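Local coordinates for protein putative glucarate dehydratase (Pseudomonas fluorescens, PDB 4IT1) that probably catalyses the magnesium-dependent dehydration of D-glucarate to 5-dehydro-4-deoxy-D-glucarate, as a member of the mandelate racemase/muconate lactonizing enzyme family, at residues A[166-178]-A[185-199]. Sequence-based numbering, arbitrary orientation.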
ATOM      1  N   PHE A 166       0.264   1.635 -23.896  1.00 60.32           N
ATOM      2  CA  PHE A 166      -0.311   2.974 -23.864  1.00 56.59           C
ATOM      3  C   PHE A 166      -1.261   3.135 -25.021  1.00 57.30           C
ATOM      4  O   PHE A 166      -1.159   2.419 -26.016  1.00 68.59           O
ATOM      5  CB  PHE A 166       0.776   4.041 -23.972  1.00 51.56           C
ATOM      6  CG  PHE A 166       1.462   4.345 -22.676  1.00 54.73           C
ATOM      7  CD1 PHE A 166       0.968   5.332 -21.829  1.00 55.51           C
ATOM      8  CD2 PHE A 166       2.610   3.654 -22.303  1.00 50.54           C
ATOM      9  CE1 PHE A 166       1.610   5.626 -20.636  1.00 47.14           C
ATOM     10  CE2 PHE A 166       3.254   3.941 -21.106  1.00 49.41           C
ATOM     11  CZ  PHE A 166       2.751   4.929 -20.270  1.00 54.96           C
ATOM     12  N   SER A 167      -2.184   4.082 -24.896  1.00 55.55           N
ATOM     13  CA  SER A 167      -3.108   4.365 -25.982  1.00 52.94           C
ATOM     14  C   SER A 167      -2.677   5.610 -26.737  1.00 50.53           C
ATOM     15  O   SER A 167      -1.772   6.343 -26.310  1.00 50.03           O
ATOM     16  CB  SER A 167      -4.546   4.509 -25.466  1.00 56.29           C
ATOM     17  OG  SER A 167      -4.633   5.484 -24.445  1.00 70.84           O
ATOM     18  N   ALA A 168      -3.310   5.821 -27.881  1.00 52.73           N
ATOM     19  CA  ALA A 168      -3.158   7.061 -28.616  1.00 63.21           C
ATOM     20  C   ALA A 168      -4.198   8.027 -28.064  1.00 62.16           C
ATOM     21  O   ALA A 168      -5.401   7.744 -28.141  1.00 55.33           O
ATOM     22  CB  ALA A 168      -3.388   6.820 -30.099  1.00 50.48           C
ATOM     23  N   TYR A 169      -3.738   9.138 -27.486  1.00 64.37           N
ATOM     24  CA  TYR A 169      -4.650  10.161 -26.954  1.00 53.23           C
ATOM     25  C   TYR A 169      -4.996  11.204 -28.022  1.00 52.89           C
ATOM     26  O   TYR A 169      -4.203  12.103 -28.304  1.00 52.19           O
ATOM     27  CB  TYR A 169      -4.085  10.829 -25.686  1.00 47.86           C
ATOM     28  CG  TYR A 169      -5.144  11.050 -24.598  1.00 55.04           C
ATOM     29  CD1 TYR A 169      -6.425  11.531 -24.916  1.00 48.05           C
ATOM     30  CD2 TYR A 169      -4.868  10.766 -23.256  1.00 53.54           C
ATOM     31  CE1 TYR A 169      -7.390  11.709 -23.939  1.00 56.77           C
ATOM     32  CE2 TYR A 169      -5.834  10.952 -22.269  1.00 66.28           C
ATOM     33  CZ  TYR A 169      -7.090  11.426 -22.619  1.00 64.75           C
ATOM     34  OH  TYR A 169      -8.057  11.616 -21.655  1.00 74.46           O
ATOM     35  N   LEU A 170      -6.185  11.062 -28.607  1.00 49.49           N
ATOM     36  CA  LEU A 170      -6.662  11.927 -29.679  1.00 49.80           C
ATOM     37  C   LEU A 170      -7.430  13.154 -29.183  1.00 66.72           C
ATOM     38  O   LEU A 170      -8.246  13.062 -28.254  1.00 59.87           O
ATOM     39  CB  LEU A 170      -7.597  11.152 -30.608  1.00 61.93           C
ATOM     40  CG  LEU A 170      -7.177   9.839 -31.264  1.00 63.17           C
ATOM     41  CD1 LEU A 170      -8.235   9.452 -32.292  1.00 54.65           C
ATOM     42  CD2 LEU A 170      -5.804   9.961 -31.902  1.00 49.12           C
ATOM     43  N   PHE A 171      -7.198  14.281 -29.855  1.00 57.22           N
ATOM     44  CA  PHE A 171      -7.844  15.553 -29.548  1.00 59.98           C
ATOM     45  C   PHE A 171      -8.426  16.172 -30.801  1.00 58.70           C
ATOM     46  O   PHE A 171      -7.859  16.039 -31.887  1.00 63.89           O
ATOM     47  CB  PHE A 171      -6.820  16.545 -29.008  1.00 53.10           C
ATOM     48  CG  PHE A 171      -6.385  16.269 -27.607  1.00 57.89           C
ATOM     49  CD1 PHE A 171      -5.370  15.357 -27.345  1.00 56.70           C
ATOM     50  CD2 PHE A 171      -6.973  16.946 -26.541  1.00 58.95           C
ATOM     51  CE1 PHE A 171      -4.953  15.112 -26.045  1.00 58.17           C
ATOM     52  CE2 PHE A 171      -6.559  16.707 -25.238  1.00 63.78           C
ATOM     53  CZ  PHE A 171      -5.550  15.786 -24.987  1.00 69.56           C
ATOM     54  N   PHE A 172      -9.546  16.866 -30.650  1.00 52.78           N
ATOM     55  CA  PHE A 172      -9.931  17.856 -31.638  1.00 53.97           C
ATOM     56  C   PHE A 172      -9.017  19.063 -31.434  1.00 61.37           C
ATOM     57  O   PHE A 172      -8.577  19.337 -30.310  1.00 49.21           O
ATOM     58  CB  PHE A 172     -11.398  18.231 -31.500  1.00 50.30           C
ATOM     59  CG  PHE A 172     -12.333  17.078 -31.727  1.00 61.62           C
ATOM     60  CD1 PHE A 172     -12.697  16.703 -33.017  1.00 60.23           C
ATOM     61  CD2 PHE A 172     -12.840  16.351 -30.654  1.00 58.77           C
ATOM     62  CE1 PHE A 172     -13.559  15.632 -33.235  1.00 65.70           C
ATOM     63  CE2 PHE A 172     -13.707  15.285 -30.866  1.00 66.69           C
ATOM     64  CZ  PHE A 172     -14.066  14.922 -32.159  1.00 64.95           C
ATOM     65  N   LYS A 173      -8.681  19.744 -32.527  1.00 63.40           N
ATOM     66  CA  LYS A 173      -7.806  20.910 -32.466  1.00 62.17           C
ATOM     67  C   LYS A 173      -8.093  21.866 -33.615  1.00 60.72           C
ATOM     68  O   LYS A 173      -8.659  21.463 -34.637  1.00 62.31           O
ATOM     69  CB  LYS A 173      -6.319  20.497 -32.444  1.00 66.45           C
ATOM     70  CG  LYS A 173      -5.776  19.901 -33.747  1.00 69.36           C
ATOM     71  CD  LYS A 173      -4.362  19.343 -33.586  1.00 61.56           C
ATOM     72  CE  LYS A 173      -3.302  20.434 -33.470  1.00 59.16           C
ATOM     73  NZ  LYS A 173      -3.204  21.283 -34.695  1.00 54.42           N
ATOM     74  N   TYR A 174      -7.730  23.134 -33.426  1.00 64.81           N
ATOM     75  CA  TYR A 174      -7.714  24.109 -34.515  1.00 73.54           C
ATOM     76  C   TYR A 174      -6.392  23.964 -35.260  1.00 73.97           C
ATOM     77  O   TYR A 174      -5.432  23.401 -34.722  1.00 71.49           O
ATOM     78  CB  TYR A 174      -7.861  25.551 -33.995  1.00 65.12           C
ATOM     79  CG  TYR A 174      -9.217  25.899 -33.405  1.00 69.83           C
ATOM     80  CD1 TYR A 174     -10.403  25.429 -33.979  1.00 71.99           C
ATOM     81  CD2 TYR A 174      -9.316  26.732 -32.289  1.00 69.55           C
ATOM     82  CE1 TYR A 174     -11.640  25.755 -33.440  1.00 75.25           C
ATOM     83  CE2 TYR A 174     -10.551  27.069 -31.746  1.00 77.73           C
ATOM     84  CZ  TYR A 174     -11.709  26.577 -32.323  1.00 72.44           C
ATOM     85  OH  TYR A 174     -12.937  26.903 -31.790  1.00 66.66           O
ATOM     86  N   ALA A 175      -6.340  24.480 -36.485  1.00 74.20           N
ATOM     87  CA  ALA A 175      -5.122  24.445 -37.289  1.00 72.29           C
ATOM     88  C   ALA A 175      -3.981  25.205 -36.611  1.00 68.84           C
ATOM     89  O   ALA A 175      -2.827  24.784 -36.659  1.00 65.27           O
ATOM     90  CB  ALA A 175      -5.392  25.006 -38.678  1.00 72.28           C
ATOM     91  N   GLN A 176      -4.316  26.315 -35.959  1.00 75.25           N
ATOM     92  CA  GLN A 176      -3.312  27.179 -35.344  1.00 72.42           C
ATOM     93  C   GLN A 176      -3.860  27.958 -34.152  1.00 67.51           C
ATOM     94  O   GLN A 176      -5.063  28.234 -34.072  1.00 67.21           O
ATOM     95  CB  GLN A 176      -2.758  28.169 -36.378  1.00 73.32           C
ATOM     96  CG  GLN A 176      -3.833  28.959 -37.114  1.00 80.85           C
ATOM     97  CD  GLN A 176      -3.282  30.142 -37.890  1.00 94.68           C
ATOM     98  OE1 GLN A 176      -3.437  30.217 -39.108  1.00 98.56           O
ATOM     99  NE2 GLN A 176      -2.644  31.077 -37.186  1.00 85.95           N
ATOM    100  N   HIS A 177      -2.960  28.311 -33.240  1.00 57.55           N
ATOM    101  CA  HIS A 177      -3.237  29.283 -32.193  1.00 58.81           C
ATOM    102  C   HIS A 177      -3.517  30.660 -32.799  1.00 70.81           C
ATOM    103  O   HIS A 177      -2.814  31.101 -33.716  1.00 77.45           O
ATOM    104  CB  HIS A 177      -2.048  29.386 -31.240  1.00 55.01           C
ATOM    105  CG  HIS A 177      -1.837  28.165 -30.399  1.00 62.80           C
ATOM    106  ND1 HIS A 177      -2.670  27.828 -29.354  1.00 58.46           N
ATOM    107  CD2 HIS A 177      -0.877  27.213 -30.436  1.00 64.37           C
ATOM    108  CE1 HIS A 177      -2.236  26.715 -28.789  1.00 56.19           C
ATOM    109  NE2 HIS A 177      -1.149  26.322 -29.427  1.00 64.17           N
ATOM    110  N   VAL A 178      -4.551  31.325 -32.288  1.00 69.23           N
ATOM    111  CA  VAL A 178      -4.835  32.722 -32.617  1.00 68.21           C
ATOM    112  C   VAL A 178      -3.601  33.577 -32.308  1.00 70.01           C
ATOM    113  O   VAL A 178      -2.933  33.367 -31.282  1.00 57.81           O
ATOM    114  CB  VAL A 178      -6.078  33.237 -31.843  1.00 70.06           C
ATOM    115  CG1 VAL A 178      -5.738  33.586 -30.392  1.00 63.57           C
ATOM    116  CG2 VAL A 178      -6.719  34.419 -32.559  1.00 63.56           C
ATOM    117  N   ASP A 185       1.871  24.097 -35.724  1.00 95.24           N
ATOM    118  CA  ASP A 185       2.270  22.688 -35.613  1.00 84.66           C
ATOM    119  C   ASP A 185       1.969  21.941 -36.914  1.00 77.10           C
ATOM    120  O   ASP A 185       1.136  22.383 -37.709  1.00 68.08           O
ATOM    121  CB  ASP A 185       1.563  22.018 -34.418  1.00 75.60           C
ATOM    122  CG  ASP A 185       0.048  21.884 -34.620  1.00 79.24           C
ATOM    123  OD1 ASP A 185      -0.384  21.098 -35.487  1.00 73.31           O
ATOM    124  OD2 ASP A 185      -0.720  22.556 -33.901  1.00 86.96           O
ATOM    125  N   ASN A 186       2.636  20.809 -37.123  1.00 80.64           N
ATOM    126  CA  ASN A 186       2.468  20.027 -38.357  1.00 82.08           C
ATOM    127  C   ASN A 186       1.186  19.177 -38.447  1.00 84.63           C
ATOM    128  O   ASN A 186       0.871  18.642 -39.521  1.00 72.27           O
ATOM    129  CB  ASN A 186       3.715  19.167 -38.629  1.00 80.60           C
ATOM    130  CG  ASN A 186       4.362  18.642 -37.354  1.00 90.60           C
ATOM    131  OD1 ASN A 186       3.686  18.365 -36.361  1.00 94.34           O
ATOM    132  ND2 ASN A 186       5.682  18.506 -37.379  1.00 81.85           N
ATOM    133  N   TRP A 187       0.452  19.075 -37.332  1.00 75.53           N
ATOM    134  CA  TRP A 187      -0.759  18.234 -37.235  1.00 61.66           C
ATOM    135  C   TRP A 187      -1.936  18.713 -38.096  1.00 57.36           C
ATOM    136  O   TRP A 187      -2.736  17.901 -38.567  1.00 50.98           O
ATOM    137  CB  TRP A 187      -1.233  18.105 -35.774  1.00 61.98           C
ATOM    138  CG  TRP A 187      -0.255  17.449 -34.831  1.00 52.79           C
ATOM    139  CD1 TRP A 187       0.724  18.064 -34.100  1.00 52.85           C
ATOM    140  CD2 TRP A 187      -0.176  16.055 -34.512  1.00 51.58           C
ATOM    141  NE1 TRP A 187       1.417  17.138 -33.357  1.00 46.22           N
ATOM    142  CE2 TRP A 187       0.880  15.897 -33.588  1.00 49.00           C
ATOM    143  CE3 TRP A 187      -0.888  14.918 -34.932  1.00 51.29           C
ATOM    144  CZ2 TRP A 187       1.242  14.647 -33.071  1.00 60.70           C
ATOM    145  CZ3 TRP A 187      -0.535  13.681 -34.412  1.00 57.43           C
ATOM    146  CH2 TRP A 187       0.525  13.556 -33.493  1.00 57.25           C
ATOM    147  N   GLY A 188      -2.057  20.024 -38.287  1.00 63.71           N
ATOM    148  CA  GLY A 188      -3.224  20.584 -38.974  1.00 66.12           C
ATOM    149  C   GLY A 188      -4.453  20.544 -38.079  1.00 74.28           C
ATOM    150  O   GLY A 188      -4.364  20.178 -36.903  1.00 71.36           O
ATOM    151  N   GLU A 189      -5.606  20.914 -38.629  1.00 69.45           N
ATOM    152  CA  GLU A 189      -6.829  20.953 -37.844  1.00 74.34           C
ATOM    153  C   GLU A 189      -7.491  19.580 -37.758  1.00 80.80           C
ATOM    154  O   GLU A 189      -7.256  18.705 -38.597  1.00 75.29           O
ATOM    155  CB  GLU A 189      -7.803  22.021 -38.364  1.00 69.94           C
ATOM    156  CG  GLU A 189      -8.649  21.621 -39.563  1.00 76.36           C
ATOM    157  CD  GLU A 189      -9.803  22.578 -39.823  1.00 80.36           C
ATOM    158  OE1 GLU A 189      -9.725  23.753 -39.396  1.00 81.07           O
ATOM    159  OE2 GLU A 189     -10.793  22.158 -40.461  1.00 84.94           O
ATOM    160  N   ALA A 190      -8.311  19.405 -36.726  1.00 72.71           N
ATOM    161  CA  ALA A 190      -9.025  18.161 -36.499  1.00 67.30           C
ATOM    162  C   ALA A 190     -10.391  18.468 -35.899  1.00 63.64           C
ATOM    163  O   ALA A 190     -10.527  18.643 -34.689  1.00 56.22           O
ATOM    164  CB  ALA A 190      -8.217  17.242 -35.590  1.00 68.61           C
ATOM    165  N   LEU A 191     -11.396  18.542 -36.767  1.00 51.60           N
ATOM    166  CA  LEU A 191     -12.742  18.923 -36.381  1.00 55.69           C
ATOM    167  C   LEU A 191     -13.800  18.066 -37.081  1.00 65.09           C
ATOM    168  O   LEU A 191     -15.002  18.331 -36.960  1.00 65.76           O
ATOM    169  CB  LEU A 191     -12.982  20.410 -36.682  1.00 62.80           C
ATOM    170  CG  LEU A 191     -11.984  21.440 -36.129  1.00 69.01           C
ATOM    171  CD1 LEU A 191     -12.207  22.809 -36.763  1.00 59.60           C
ATOM    172  CD2 LEU A 191     -12.036  21.520 -34.606  1.00 59.52           C
ATOM    173  N   ASN A 192     -13.351  17.058 -37.828  1.00 63.15           N
ATOM    174  CA  ASN A 192     -14.257  16.035 -38.365  1.00 65.35           C
ATOM    175  C   ASN A 192     -13.654  14.624 -38.358  1.00 60.23           C
ATOM    176  O   ASN A 192     -12.463  14.441 -38.067  1.00 56.41           O
ATOM    177  CB  ASN A 192     -14.828  16.424 -39.746  1.00 70.24           C
ATOM    178  CG  ASN A 192     -13.773  16.485 -40.845  1.00 73.60           C
ATOM    179  OD1 ASN A 192     -12.676  15.927 -40.732  1.00 67.84           O
ATOM    180  ND2 ASN A 192     -14.121  17.158 -41.933  1.00 66.36           N
ATOM    181  N   GLU A 193     -14.491  13.637 -38.671  1.00 63.44           N
ATOM    182  CA  GLU A 193     -14.107  12.227 -38.595  1.00 65.26           C
ATOM    183  C   GLU A 193     -12.871  11.933 -39.435  1.00 69.78           C
ATOM    184  O   GLU A 193     -11.949  11.257 -38.971  1.00 77.13           O
ATOM    185  CB  GLU A 193     -15.279  11.293 -38.946  1.00 64.00           C
ATOM    186  CG  GLU A 193     -16.208  11.744 -40.064  1.00 69.83           C
ATOM    187  CD  GLU A 193     -17.222  12.786 -39.619  1.00 61.46           C
ATOM    188  OE1 GLU A 193     -16.818  13.936 -39.357  1.00 60.48           O
ATOM    189  OE2 GLU A 193     -18.428  12.467 -39.558  1.00 62.11           O
ATOM    190  N   GLN A 194     -12.847  12.475 -40.650  1.00 70.59           N
ATOM    191  CA  GLN A 194     -11.718  12.325 -41.564  1.00 76.41           C
ATOM    192  C   GLN A 194     -10.391  12.779 -40.948  1.00 67.64           C
ATOM    193  O   GLN A 194      -9.391  12.062 -41.009  1.00 68.39           O
ATOM    194  CB  GLN A 194     -11.997  13.093 -42.855  1.00 86.12           C
ATOM    195  CG  GLN A 194     -11.036  12.797 -43.992  1.00 98.35           C
ATOM    196  CD  GLN A 194     -11.564  13.274 -45.332  1.00109.10           C
ATOM    197  OE1 GLN A 194     -12.746  13.115 -45.641  1.00113.24           O
ATOM    198  NE2 GLN A 194     -10.684  13.855 -46.139  1.00109.31           N
ATOM    199  N   GLN A 195     -10.397  13.959 -40.337  1.00 67.62           N
ATOM    200  CA  GLN A 195      -9.180  14.560 -39.786  1.00 67.91           C
ATOM    201  C   GLN A 195      -8.724  13.863 -38.506  1.00 65.46           C
ATOM    202  O   GLN A 195      -7.526  13.827 -38.202  1.00 66.38           O
ATOM    203  CB  GLN A 195      -9.401  16.052 -39.519  1.00 72.94           C
ATOM    204  CG  GLN A 195      -9.706  16.875 -40.760  1.00 67.09           C
ATOM    205  CD  GLN A 195     -10.456  18.163 -40.458  1.00 80.81           C
ATOM    206  OE1 GLN A 195     -11.297  18.222 -39.559  1.00 77.55           O
ATOM    207  NE2 GLN A 195     -10.165  19.202 -41.227  1.00 79.25           N
ATOM    208  N   ILE A 196      -9.688  13.327 -37.759  1.00 66.50           N
ATOM    209  CA  ILE A 196      -9.400  12.567 -36.536  1.00 66.40           C
ATOM    210  C   ILE A 196      -8.829  11.186 -36.868  1.00 56.71           C
ATOM    211  O   ILE A 196      -7.799  10.786 -36.312  1.00 50.13           O
ATOM    212  CB  ILE A 196     -10.636  12.494 -35.589  1.00 57.77           C
ATOM    213  CG1 ILE A 196     -10.626  13.673 -34.604  1.00 63.22           C
ATOM    214  CG2 ILE A 196     -10.674  11.193 -34.796  1.00 62.39           C
ATOM    215  CD1 ILE A 196      -9.477  13.662 -33.607  1.00 58.89           C
ATOM    216  N   VAL A 197      -9.492  10.481 -37.790  1.00 64.48           N
ATOM    217  CA  VAL A 197      -9.010   9.192 -38.304  1.00 64.65           C
ATOM    218  C   VAL A 197      -7.555   9.331 -38.754  1.00 52.48           C
ATOM    219  O   VAL A 197      -6.686   8.561 -38.336  1.00 55.99           O
ATOM    220  CB  VAL A 197      -9.907   8.663 -39.451  1.00 75.03           C
ATOM    221  CG1 VAL A 197      -9.204   7.572 -40.250  1.00 78.96           C
ATOM    222  CG2 VAL A 197     -11.230   8.144 -38.898  1.00 81.01           C
ATOM    223  N   ALA A 198      -7.306  10.352 -39.571  1.00 57.86           N
ATOM    224  CA  ALA A 198      -5.967  10.700 -40.033  1.00 54.00           C
ATOM    225  C   ALA A 198      -5.001  10.986 -38.880  1.00 56.59           C
ATOM    226  O   ALA A 198      -3.835  10.593 -38.936  1.00 61.38           O
ATOM    227  CB  ALA A 198      -6.042  11.892 -40.970  1.00 52.47           C
ATOM    228  N   GLN A 199      -5.485  11.660 -37.837  1.00 56.76           N
ATOM    229  CA  GLN A 199      -4.640  11.999 -36.688  1.00 60.42           C
ATOM    230  C   GLN A 199      -4.207  10.738 -35.930  1.00 61.27           C
ATOM    231  O   GLN A 199      -3.052  10.618 -35.501  1.00 53.30           O
ATOM    232  CB  GLN A 199      -5.356  12.984 -35.751  1.00 62.86           C
ATOM    233  CG  GLN A 199      -4.496  13.469 -34.588  1.00 58.68           C
ATOM    234  CD  GLN A 199      -5.299  14.145 -33.484  1.00 65.58           C
ATOM    235  OE1 GLN A 199      -5.337  13.668 -32.345  1.00 63.65           O
ATOM    236  NE2 GLN A 199      -5.939  15.262 -33.813  1.00 53.96           N
TER
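Lys173 and Ala190 form a single antiparallel hydrogen-bonded pair, Lys173 N giving to Ala190 O and Ala190 N to Lys173 O, both at 3.0 Å, while strand 168-170 runs nearly antiparallel to helix 193-199 (155°). Two residues before Lys173, the backbone of Phe171 is met by the side-chain amide of Gln199, from the helix: OE1 takes Phe171 N on a lone pair at 3.2 Å, and NE2 gives to Phe171 O at 2.8 Å. An extended chain, with CG opposite the backbone N (chi1 -175°), carries the amide across to Phe171. Lys173 folds back at chi3 and chi4, bringing NZ to the syn lone pairs of both Asp185 oxygens in a salt bridge and to Gly188 O at 2.7 Å; Tyr174 O is a further acceptor. An alanine in place of Lys173 would probably leave the Asp185 carboxylate without its cationic mate, Gly188 O without this donor and the loop 185-188 less firmly tied to segment 166-178. Ile196 packs against two side chains, CG2 on Leu170 CD1 (3.9 Å) and CG1 on Phe172 CE1 (3.8 Å); the Phe172 ring turns its edge, in plane, to Ala190 O. Asn192 and Gln195 form a capping box that starts the helix. The whole is the first beta-alpha connection of the (beta/alpha)-barrel domain of this enolase-superfamily enzyme, with Tyr169 OH on the same strand hydrogen-bonded to NZ of Lys215, the predicted proton acceptor.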